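PDB 2NRK: GrpB family protein from Enterococcus faecalis, which is of unknown function but belongs to the GrpB (UPF0157) family, whose place in the nucleotidyltransferase clan suggests a related fold. Local coordinates for residues N33-E38 against L57-E62; S87-L92 against H102-Q107; H117-N122 against E166-Y171. All blocks are in the same frame, centred on the assembly; numbering follows the deposited sequence.

Contact 1. Residues N33-E38 against L57-E62; sequences NCLKVE and LVIVEE
Strands 34-38 and 57-60 pair antiparallel at one margin of the mixed sheet, and the pairing is interrupted by a classic beta bulge: L35 and K36 of the first strand both face I59 of the second. The carbonyl oxygen of I59 serves both residues of the bulge, taking a short bond from L35 N at 2.7 Å and a weak one from K36 N at 3.4 Å. Beyond the bulge the pairing is regular, with I59 N bonded to K36 O and a reciprocal pair of bonds between E38 and L57.

At the other end N33 binds the chain where it leaves the second strand. Its CG lies anti to the backbone N (chi1 -167°), and the amide meets the backbone of E62 with both of its polar atoms. OD1 receives E62 N on a lone pair at 2.9 Å, while ND2 donates to E62 O at 3.0 Å in a fairly straight bond, 165° at the hydrogen and close to the amide plane. N33 O adds a bond from E61 N, and a water also donates to OD1.

L35 crosses the E61 side chain at about a right angle, its CG 3.8 Å from E61 CG. V37 and V58 instead lie side by side, CG2 to CG2 at 4.1 Å.

Helix 14-30 covers the face that bears V37 and V58; helix 111-126 packs on the face with E38, L57 and I59, where R121 forms a salt bridge with E38. K169 of the second subunit pairs with E61, and strand 101-107 flanks strand 54-60.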
loop_
_atom_site.group_PDB
_atom_site.type_symbol
_atom_site.label_atom_id
_atom_site.label_comp_id
_atom_site.label_asym_id
_atom_site.label_seq_id
_atom_site.Cartn_x
_atom_site.Cartn_y
_atom_site.Cartn_z
ATOM N N ASN A 33 -16.152 -7.419 -10.106
ATOM C CA ASN A 33 -14.922 -6.702 -10.397
ATOM C C ASN A 33 -14.556 -5.734 -9.252
ATOM O O ASN A 33 -13.411 -5.288 -9.151
ATOM C CB ASN A 33 -15.085 -5.925 -11.697
ATOM C CG ASN A 33 -13.776 -5.406 -12.248
ATOM O OD1 ASN A 33 -12.699 -5.959 -11.998
ATOM N ND2 ASN A 33 -13.867 -4.346 -13.026
ATOM N N CYS A 34 -15.534 -5.414 -8.409
ATOM C CA CYS A 34 -15.312 -4.458 -7.304
ATOM C C CYS A 34 -14.753 -5.170 -6.080
ATOM O O CYS A 34 -15.414 -6.045 -5.488
ATOM C CB CYS A 34 -16.604 -3.736 -6.929
ATOM S SG CYS A 34 -16.354 -2.510 -5.618
ATOM N N LEU A 35 -13.521 -4.826 -5.714
ATOM C CA LEU A 35 -12.900 -5.442 -4.537
ATOM C C LEU A 35 -13.281 -4.689 -3.275
ATOM O O LEU A 35 -13.432 -5.317 -2.200
ATOM C CB LEU A 35 -11.367 -5.439 -4.658
ATOM C CG LEU A 35 -10.825 -6.400 -5.725
ATOM C CD1 LEU A 35 -9.376 -6.069 -6.030
ATOM C CD2 LEU A 35 -10.939 -7.862 -5.252
ATOM N N LYS A 36 -13.405 -3.361 -3.383
ATOM C CA LYS A 36 -13.643 -2.537 -2.197
ATOM C C LYS A 36 -14.097 -1.138 -2.627
ATOM O O LYS A 36 -13.591 -0.600 -3.594
ATOM C CB LYS A 36 -12.330 -2.430 -1.388
ATOM C CG LYS A 36 -12.448 -1.691 -0.072
ATOM C CD LYS A 36 -13.247 -2.527 0.905
ATOM C CE LYS A 36 -13.349 -1.787 2.224
ATOM N NZ LYS A 36 -13.936 -2.750 3.172
ATOM N N VAL A 37 -15.038 -0.558 -1.877
ATOM C CA VAL A 37 -15.348 0.873 -2.021
ATOM C C VAL A 37 -15.054 1.519 -0.691
ATOM O O VAL A 37 -15.587 1.077 0.343
ATOM C CB VAL A 37 -16.837 1.143 -2.408
ATOM C CG1 VAL A 37 -17.084 2.639 -2.541
ATOM C CG2 VAL A 37 -17.177 0.438 -3.749
ATOM N N GLU A 38 -14.190 2.528 -0.733
ATOM C CA GLU A 38 -13.777 3.269 0.472
ATOM C C GLU A 38 -14.234 4.737 0.377
ATOM O O GLU A 38 -14.182 5.355 -0.696
ATOM C CB GLU A 38 -12.239 3.243 0.597
ATOM C CG GLU A 38 -11.624 1.857 0.900
ATOM C CD GLU A 38 -11.479 1.536 2.360
ATOM O OE1 GLU A 38 -12.052 2.236 3.249
ATOM O OE2 GLU A 38 -10.784 0.522 2.633
ATOM N N LEU A 57 -13.355 5.913 -3.294
ATOM C CA LEU A 57 -12.207 5.154 -3.821
ATOM C C LEU A 57 -12.722 3.763 -4.132
ATOM O O LEU A 57 -13.190 3.067 -3.243
ATOM C CB LEU A 57 -11.071 5.095 -2.793
ATOM C CG LEU A 57 -9.851 4.224 -3.198
ATOM C CD1 LEU A 57 -9.204 4.711 -4.501
ATOM C CD2 LEU A 57 -8.792 4.218 -2.081
ATOM N N VAL A 58 -12.731 3.415 -5.404
ATOM C CA VAL A 58 -13.228 2.110 -5.832
ATOM C C VAL A 58 -12.016 1.323 -6.361
ATOM O O VAL A 58 -11.324 1.777 -7.287
ATOM C CB VAL A 58 -14.291 2.272 -6.951
ATOM C CG1 VAL A 58 -14.742 0.915 -7.418
ATOM C CG2 VAL A 58 -15.493 3.071 -6.453
ATOM N N ILE A 59 -11.790 0.146 -5.785
ATOM C CA ILE A 59 -10.637 -0.674 -6.153
ATOM C C ILE A 59 -11.173 -1.889 -6.885
ATOM O O ILE A 59 -12.050 -2.596 -6.358
ATOM C CB ILE A 59 -9.856 -1.100 -4.878
ATOM C CG1 ILE A 59 -9.433 0.152 -4.106
ATOM C CG2 ILE A 59 -8.690 -1.964 -5.289
ATOM C CD1 ILE A 59 -8.873 -0.204 -2.706
ATOM N N VAL A 60 -10.680 -2.117 -8.101
ATOM C CA VAL A 60 -11.188 -3.194 -8.969
ATOM C C VAL A 60 -10.094 -4.172 -9.392
ATOM O O VAL A 60 -8.892 -3.847 -9.348
ATOM C CB VAL A 60 -11.876 -2.622 -10.274
ATOM C CG1 VAL A 60 -13.072 -1.754 -9.884
ATOM C CG2 VAL A 60 -10.858 -1.835 -11.149
ATOM N N GLU A 61 -10.510 -5.366 -9.826
ATOM C CA GLU A 61 -9.559 -6.361 -10.327
ATOM C C GLU A 61 -8.990 -5.959 -11.677
ATOM O O GLU A 61 -7.791 -6.129 -11.923
ATOM C CB GLU A 61 -10.223 -7.739 -10.418
ATOM C CG GLU A 61 -10.569 -8.274 -9.051
ATOM C CD GLU A 61 -10.829 -9.784 -9.034
ATOM O OE1 GLU A 61 -10.137 -10.554 -9.760
ATOM O OE2 GLU A 61 -11.734 -10.172 -8.262
ATOM N N GLU A 62 -9.864 -5.433 -12.548
ATOM C CA GLU A 62 -9.502 -5.116 -13.932
ATOM C C GLU A 62 -10.090 -3.774 -14.350
ATOM O O GLU A 62 -11.304 -3.644 -14.495
ATOM C CB GLU A 62 -10.046 -6.170 -14.889
ATOM C CG GLU A 62 -9.487 -7.553 -14.742
ATOM C CD GLU A 62 -10.086 -8.478 -15.779
ATOM O OE1 GLU A 62 -9.857 -8.230 -16.982
ATOM O OE2 GLU A 62 -10.816 -9.410 -15.382
HETATM O O HOH W 1 -12.898 -8.851 -12.831
#

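Contact 2. Residues S87-L92 against H102-Q107; sequences SGRRYL and HVHIYQ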
loop_
_atom_site.group_PDB
_atom_site.type_symbol
_atom_site.label_atom_id
_atom_site.label_comp_id
_atom_site.label_asym_id
_atom_site.label_seq_id
_atom_site.Cartn_x
_atom_site.Cartn_y
_atom_site.Cartn_z
ATOM N N SER A 87 -3.014 8.233 -15.029
ATOM C CA SER A 87 -2.821 6.913 -15.630
ATOM C C SER A 87 -3.461 5.809 -14.797
ATOM O O SER A 87 -3.249 5.740 -13.575
ATOM C CB SER A 87 -1.317 6.627 -15.838
ATOM O OG SER A 87 -1.160 5.490 -16.675
ATOM N N GLY A 88 -4.272 4.971 -15.432
ATOM C CA GLY A 88 -4.910 3.867 -14.711
ATOM C C GLY A 88 -6.183 4.183 -13.953
ATOM O O GLY A 88 -6.825 3.270 -13.457
ATOM N N ARG A 89 -6.584 5.451 -13.890
ATOM C CA ARG A 89 -7.818 5.806 -13.190
ATOM C C ARG A 89 -9.021 5.708 -14.126
ATOM O O ARG A 89 -8.869 5.864 -15.358
ATOM C CB ARG A 89 -7.714 7.232 -12.627
ATOM C CG ARG A 89 -8.964 7.655 -11.825
ATOM C CD ARG A 89 -8.736 9.014 -11.151
ATOM N NE ARG A 89 -8.511 10.098 -12.138
ATOM C CZ ARG A 89 -8.527 11.394 -11.807
ATOM N NH1 ARG A 89 -8.750 11.752 -10.533
ATOM N NH2 ARG A 89 -8.310 12.343 -12.715
ATOM N N ARG A 90 -10.188 5.405 -13.562
ATOM C CA ARG A 90 -11.457 5.845 -14.179
ATOM C C ARG A 90 -12.142 6.785 -13.220
ATOM O O ARG A 90 -12.405 6.413 -12.077
ATOM C CB ARG A 90 -12.360 4.670 -14.559
ATOM C CG ARG A 90 -11.717 3.751 -15.606
ATOM C CD ARG A 90 -11.450 4.478 -16.950
ATOM N NE ARG A 90 -10.984 3.532 -17.969
ATOM C CZ ARG A 90 -9.717 3.155 -18.132
ATOM N NH1 ARG A 90 -8.757 3.680 -17.371
ATOM N NH2 ARG A 90 -9.402 2.254 -19.101
ATOM N N TYR A 91 -12.477 7.979 -13.695
ATOM C CA TYR A 91 -12.986 9.015 -12.831
ATOM C C TYR A 91 -14.445 9.274 -13.237
ATOM O O TYR A 91 -14.744 9.355 -14.439
ATOM C CB TYR A 91 -12.145 10.277 -13.040
ATOM C CG TYR A 91 -12.581 11.486 -12.237
ATOM C CD1 TYR A 91 -12.557 11.462 -10.846
ATOM C CD2 TYR A 91 -12.952 12.676 -12.876
ATOM C CE1 TYR A 91 -12.926 12.610 -10.092
ATOM C CE2 TYR A 91 -13.322 13.826 -12.130
ATOM C CZ TYR A 91 -13.318 13.755 -10.746
ATOM O OH TYR A 91 -13.693 14.887 -10.030
ATOM N N LEU A 92 -15.317 9.375 -12.245
ATOM C CA LEU A 92 -16.734 9.703 -12.471
ATOM C C LEU A 92 -17.077 10.928 -11.650
ATOM O O LEU A 92 -16.634 11.065 -10.516
ATOM C CB LEU A 92 -17.667 8.574 -12.002
ATOM C CG LEU A 92 -17.373 7.104 -12.332
ATOM C CD1 LEU A 92 -18.414 6.210 -11.674
ATOM C CD2 LEU A 92 -17.386 6.912 -13.797
ATOM N N HIS A 102 -17.716 12.373 -6.413
ATOM C CA HIS A 102 -16.515 12.159 -7.258
ATOM C C HIS A 102 -16.069 10.719 -6.982
ATOM O O HIS A 102 -15.927 10.328 -5.811
ATOM C CB HIS A 102 -15.390 13.081 -6.870
ATOM C CG HIS A 102 -15.589 14.486 -7.329
ATOM N ND1 HIS A 102 -14.837 15.534 -6.847
ATOM C CD2 HIS A 102 -16.461 15.015 -8.216
ATOM C CE1 HIS A 102 -15.221 16.651 -7.437
ATOM N NE2 HIS A 102 -16.202 16.369 -8.274
ATOM N N VAL A 103 -15.953 9.924 -8.037
ATOM C CA VAL A 103 -15.597 8.508 -7.878
ATOM C C VAL A 103 -14.264 8.259 -8.535
ATOM O O VAL A 103 -14.084 8.571 -9.716
ATOM C CB VAL A 103 -16.701 7.600 -8.510
ATOM C CG1 VAL A 103 -16.360 6.117 -8.315
ATOM C CG2 VAL A 103 -18.070 7.919 -7.904
ATOM N N HIS A 104 -13.324 7.696 -7.771
ATOM C CA HIS A 104 -11.944 7.535 -8.237
ATOM C C HIS A 104 -11.730 6.026 -8.283
ATOM O O HIS A 104 -11.665 5.386 -7.220
ATOM C CB HIS A 104 -10.960 8.129 -7.213
ATOM C CG HIS A 104 -11.266 9.543 -6.814
ATOM N ND1 HIS A 104 -10.608 10.628 -7.352
ATOM C CD2 HIS A 104 -12.186 10.046 -5.958
ATOM C CE1 HIS A 104 -11.091 11.741 -6.819
ATOM N NE2 HIS A 104 -12.052 11.418 -5.974
ATOM N N ILE A 105 -11.697 5.465 -9.489
ATOM C CA ILE A 105 -11.615 4.012 -9.636
ATOM C C ILE A 105 -10.184 3.659 -10.053
ATOM O O ILE A 105 -9.642 4.231 -10.997
ATOM C CB ILE A 105 -12.620 3.475 -10.673
ATOM C CG1 ILE A 105 -14.046 3.964 -10.361
ATOM C CG2 ILE A 105 -12.618 1.952 -10.678
ATOM C CD1 ILE A 105 -15.090 3.623 -11.487
ATOM N N TYR A 106 -9.572 2.703 -9.342
ATOM C CA TYR A 106 -8.231 2.251 -9.717
ATOM C C TYR A 106 -8.147 0.723 -9.697
ATOM O O TYR A 106 -8.879 0.062 -8.969
ATOM C CB TYR A 106 -7.185 2.747 -8.728
ATOM C CG TYR A 106 -7.052 4.256 -8.606
ATOM C CD1 TYR A 106 -6.223 4.981 -9.460
ATOM C CD2 TYR A 106 -7.700 4.919 -7.570
ATOM C CE1 TYR A 106 -6.072 6.400 -9.267
ATOM C CE2 TYR A 106 -7.571 6.293 -7.389
ATOM C CZ TYR A 106 -6.768 7.010 -8.220
ATOM O OH TYR A 106 -6.645 8.378 -7.937
ATOM N N GLN A 107 -7.236 0.184 -10.495
ATOM C CA GLN A 107 -6.944 -1.241 -10.428
ATOM C C GLN A 107 -6.165 -1.563 -9.141
ATOM O O GLN A 107 -5.398 -0.726 -8.643
ATOM C CB GLN A 107 -6.108 -1.663 -11.631
ATOM C CG GLN A 107 -6.145 -3.153 -11.887
ATOM C CD GLN A 107 -5.688 -3.459 -13.303
ATOM O OE1 GLN A 107 -6.493 -3.480 -14.234
ATOM N NE2 GLN A 107 -4.391 -3.648 -13.470
HETATM O O HOH W 2 -5.192 1.769 -11.771
HETATM O O HOH W 3 -8.005 10.497 -8.202
#
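H102 turns one face of its imidazole to Y91, whose OH sits over the ring centre, 3.2 Å above the plane. The two rings themselves are oblique, with planes 54° apart; H102 NE2 is hydrogen-bonded to R99. V103 follows on the other face of the sheet, its CB 3.8 Å from L92 CB, while its backbone N and O both bond to L92.

At H104 the ring lies beside that of Y91, CE1 to CE1 at 3.9 Å, completing an aromatic cluster of Y91, H102 and H104. This is a beta hairpin, strands 89-94 and 101-107 running antiparallel within the sheet, and R89, Y91, H104 and Y106 share one face of it. There a water joins H104 ND1 (2.7 Å), R89 NH1 and Y106 OH, while D55 holds H104 NE2 and R89 NE donates to the backbone O of E83.

I105 exchanges two backbone bonds with R90, and its CB comes within 3.3 Å of R90 O; its CD1 meets L92 CD1 beside V103. Y106 runs alongside R89. With CG anti to the backbone N (chi1 -178°), R89 lays CG over one face of the Y106 ring, 4.1 Å from CE1. H117 bonds to the hydroxyl of Y106. Q107 N reaches G88, in the loop just before the first strand, through a second water, which donates to G88 O at 2.8 Å.

Contact 3. Residues H117-N122 against E166-Y171; sequences HLAFRN and EALKKY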
loop_
_atom_site.group_PDB
_atom_site.type_symbol
_atom_site.label_atom_id
_atom_site.label_comp_id
_atom_site.label_asym_id
_atom_site.label_seq_id
_atom_site.Cartn_x
_atom_site.Cartn_y
_atom_site.Cartn_z
ATOM N N HIS A 117 -4.515 8.070 -1.184
ATOM C CA HIS A 117 -5.817 8.437 -0.637
ATOM C C HIS A 117 -6.049 7.853 0.745
ATOM O O HIS A 117 -6.472 8.575 1.636
ATOM C CB HIS A 117 -6.941 7.958 -1.569
ATOM C CG HIS A 117 -6.937 8.639 -2.902
ATOM N ND1 HIS A 117 -7.126 10.001 -3.035
ATOM C CD2 HIS A 117 -6.781 8.154 -4.159
ATOM C CE1 HIS A 117 -7.107 10.323 -4.322
ATOM N NE2 HIS A 117 -6.875 9.225 -5.025
ATOM N N LEU A 118 -5.796 6.551 0.928
ATOM C CA LEU A 118 -6.133 5.932 2.212
ATOM C C LEU A 118 -5.222 6.450 3.325
ATOM O O LEU A 118 -5.689 6.697 4.432
ATOM C CB LEU A 118 -6.042 4.390 2.153
ATOM C CG LEU A 118 -7.094 3.762 1.236
ATOM C CD1 LEU A 118 -6.765 2.245 1.080
ATOM C CD2 LEU A 118 -8.513 3.973 1.801
ATOM N N ALA A 119 -3.926 6.589 3.042
ATOM C CA ALA A 119 -3.020 7.048 4.093
ATOM C C ALA A 119 -3.401 8.459 4.530
ATOM O O ALA A 119 -3.417 8.745 5.726
ATOM C CB ALA A 119 -1.560 6.993 3.617
ATOM N N PHE A 120 -3.697 9.335 3.554
ATOM C CA PHE A 120 -4.070 10.740 3.808
ATOM C C PHE A 120 -5.284 10.784 4.726
ATOM O O PHE A 120 -5.258 11.455 5.761
ATOM C CB PHE A 120 -4.377 11.427 2.474
ATOM C CG PHE A 120 -4.756 12.882 2.605
ATOM C CD1 PHE A 120 -3.791 13.861 2.818
ATOM C CD2 PHE A 120 -6.084 13.257 2.435
ATOM C CE1 PHE A 120 -4.154 15.253 2.914
ATOM C CE2 PHE A 120 -6.453 14.623 2.540
ATOM C CZ PHE A 120 -5.496 15.600 2.779
ATOM N N ARG A 121 -6.316 10.012 4.380
ATOM C CA ARG A 121 -7.515 9.932 5.211
ATOM C C ARG A 121 -7.200 9.438 6.619
ATOM O O ARG A 121 -7.593 10.078 7.626
ATOM C CB ARG A 121 -8.542 8.983 4.571
ATOM C CG ARG A 121 -9.788 8.814 5.461
ATOM C CD ARG A 121 -10.563 7.603 4.957
ATOM N NE ARG A 121 -9.879 6.358 5.341
ATOM C CZ ARG A 121 -10.287 5.144 4.963
ATOM N NH1 ARG A 121 -11.388 4.998 4.199
ATOM N NH2 ARG A 121 -9.602 4.071 5.343
ATOM N N ASN A 122 -6.488 8.315 6.701
ATOM C CA ASN A 122 -6.240 7.695 8.018
ATOM C C ASN A 122 -5.468 8.656 8.913
ATOM O O ASN A 122 -5.750 8.782 10.110
ATOM C CB ASN A 122 -5.512 6.376 7.838
ATOM C CG ASN A 122 -6.357 5.318 7.176
ATOM O OD1 ASN A 122 -7.562 5.501 6.934
ATOM N ND2 ASN A 122 -5.728 4.163 6.877
ATOM N N GLU A 166 3.654 12.998 5.074
ATOM C CA GLU A 166 3.605 12.628 6.483
ATOM C C GLU A 166 2.704 11.403 6.674
ATOM O O GLU A 166 3.028 10.493 7.458
ATOM C CB GLU A 166 3.055 13.770 7.330
ATOM C CG GLU A 166 3.973 14.992 7.367
ATOM C CD GLU A 166 3.464 16.116 8.286
ATOM O OE1 GLU A 166 2.410 15.978 8.938
ATOM O OE2 GLU A 166 4.138 17.165 8.352
ATOM N N ALA A 167 1.576 11.384 5.950
ATOM C CA ALA A 167 0.580 10.330 6.113
ATOM C C ALA A 167 1.119 8.969 5.662
ATOM O O ALA A 167 0.890 7.956 6.330
ATOM C CB ALA A 167 -0.661 10.668 5.294
ATOM N N LEU A 168 1.831 8.963 4.532
ATOM C CA LEU A 168 2.330 7.694 3.967
ATOM C C LEU A 168 3.442 7.132 4.870
ATOM O O LEU A 168 3.519 5.914 5.058
ATOM C CB LEU A 168 2.819 7.882 2.534
ATOM C CG LEU A 168 3.102 6.584 1.747
ATOM C CD1 LEU A 168 1.859 5.626 1.788
ATOM C CD2 LEU A 168 3.538 6.933 0.315
ATOM N N LYS A 169 4.279 8.008 5.428
ATOM C CA LYS A 169 5.282 7.569 6.413
ATOM C C LYS A 169 4.574 6.891 7.592
ATOM O O LYS A 169 4.965 5.807 8.023
ATOM C CB LYS A 169 6.140 8.744 6.905
ATOM C CG LYS A 169 7.075 9.270 5.824
ATOM C CD LYS A 169 7.813 10.529 6.293
ATOM C CE LYS A 169 8.791 11.026 5.230
ATOM N NZ LYS A 169 9.497 12.228 5.769
ATOM N N LYS A 170 3.521 7.536 8.095
ATOM C CA LYS A 170 2.805 7.037 9.278
ATOM C C LYS A 170 2.099 5.708 9.004
ATOM O O LYS A 170 1.959 4.857 9.921
ATOM C CB LYS A 170 1.786 8.102 9.765
ATOM C CG LYS A 170 1.079 7.729 11.093
ATOM C CD LYS A 170 2.051 7.616 12.312
ATOM C CE LYS A 170 2.875 8.876 12.569
ATOM N NZ LYS A 170 3.912 8.771 13.692
ATOM N N TYR A 171 1.653 5.541 7.765
ATOM C CA TYR A 171 0.885 4.361 7.331
ATOM C C TYR A 171 1.615 3.055 7.723
ATOM O O TYR A 171 0.978 2.069 8.065
ATOM C CB TYR A 171 0.652 4.392 5.809
ATOM C CG TYR A 171 -0.241 3.268 5.333
ATOM C CD1 TYR A 171 -1.650 3.360 5.441
ATOM C CD2 TYR A 171 0.308 2.087 4.809
ATOM C CE1 TYR A 171 -2.460 2.283 5.005
ATOM C CE2 TYR A 171 -0.502 1.023 4.369
ATOM C CZ TYR A 171 -1.878 1.112 4.476
ATOM O OH TYR A 171 -2.624 0.019 4.055
HETATM O O HOH W 4 -1.548 7.278 7.369
#
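A119 and A167 bring two helices together through their methyl groups, A119 CB lying 4.1 Å from A167 CB. The closest approach is between A167 CB and the carbonyl oxygen of A119, 3.4 Å, and the same methyl also touches F120 CA. With A167 ending at CB and the F120 side chain pointing away, the backbones come close: the CA atoms of F120 and A167 are 5.2 Å apart.

The A119 methyl also meets L168 CD1 and Y171 CB, so three residues of the second helix touch it. Y171 has its CG anti to the backbone N (chi1 -175°), which sets the ring beside A119; CD1 comes within 4.1 Å of A119 CB. N122 ND2 lies at the edge of this ring, near its plane, 4.2 Å from CE1.

No direct hydrogen bond crosses the contact. A water supplies the polar link, donating to A119 O at 2.9 Å and to A167 O at 2.7 Å, so that two backbone carbonyls are joined across the helix pair. The arrangement is a near-perpendicular helix crossing: segments 117-122 and 166-171, belonging to helix 111-126 and the C-terminal helix 157-171, cross at 91° with their axes 7.9 Å apart.

R121 grips the amide of N122. NE and NH2 of the guanidinium both donate to the single atom OD1, side-on and within the guanidinium plane, which probably helps keep ND2 at the edge of the Y171 ring. L118 CD2 lies over one face of that guanidinium, toward its rim, and NH1 bonds to the backbone O of H39.

Farther out, F120 packs on I163 and E164 one turn earlier along the C-terminal helix. The hydroxyl of Y171 bonds to that of Y171 of the second subunit, while F108 of that subunit packs on L168 and K169.

Overall arrangement
From the N terminus, contact 1 comes first, spanning the 18 residues between its two segments, on strands 34-40 and 54-60 at one margin of the sheet. Contact 2 opens only afterwards and closes the short hairpin of strands 89-94 and 101-107; contact 3 follows, spanning 43 largely helical residues to join helix 111-126 to the C-terminal helix. The three are thus in series, with none enclosing or crossing another. In space they meet: V58 bonds to H104 and Y106 where strand 54-60 lies beside strand 101-107, while R121 and H117 carry contact 3 to E38 and Y106. Contacts 1 and 3 both reach the second subunit.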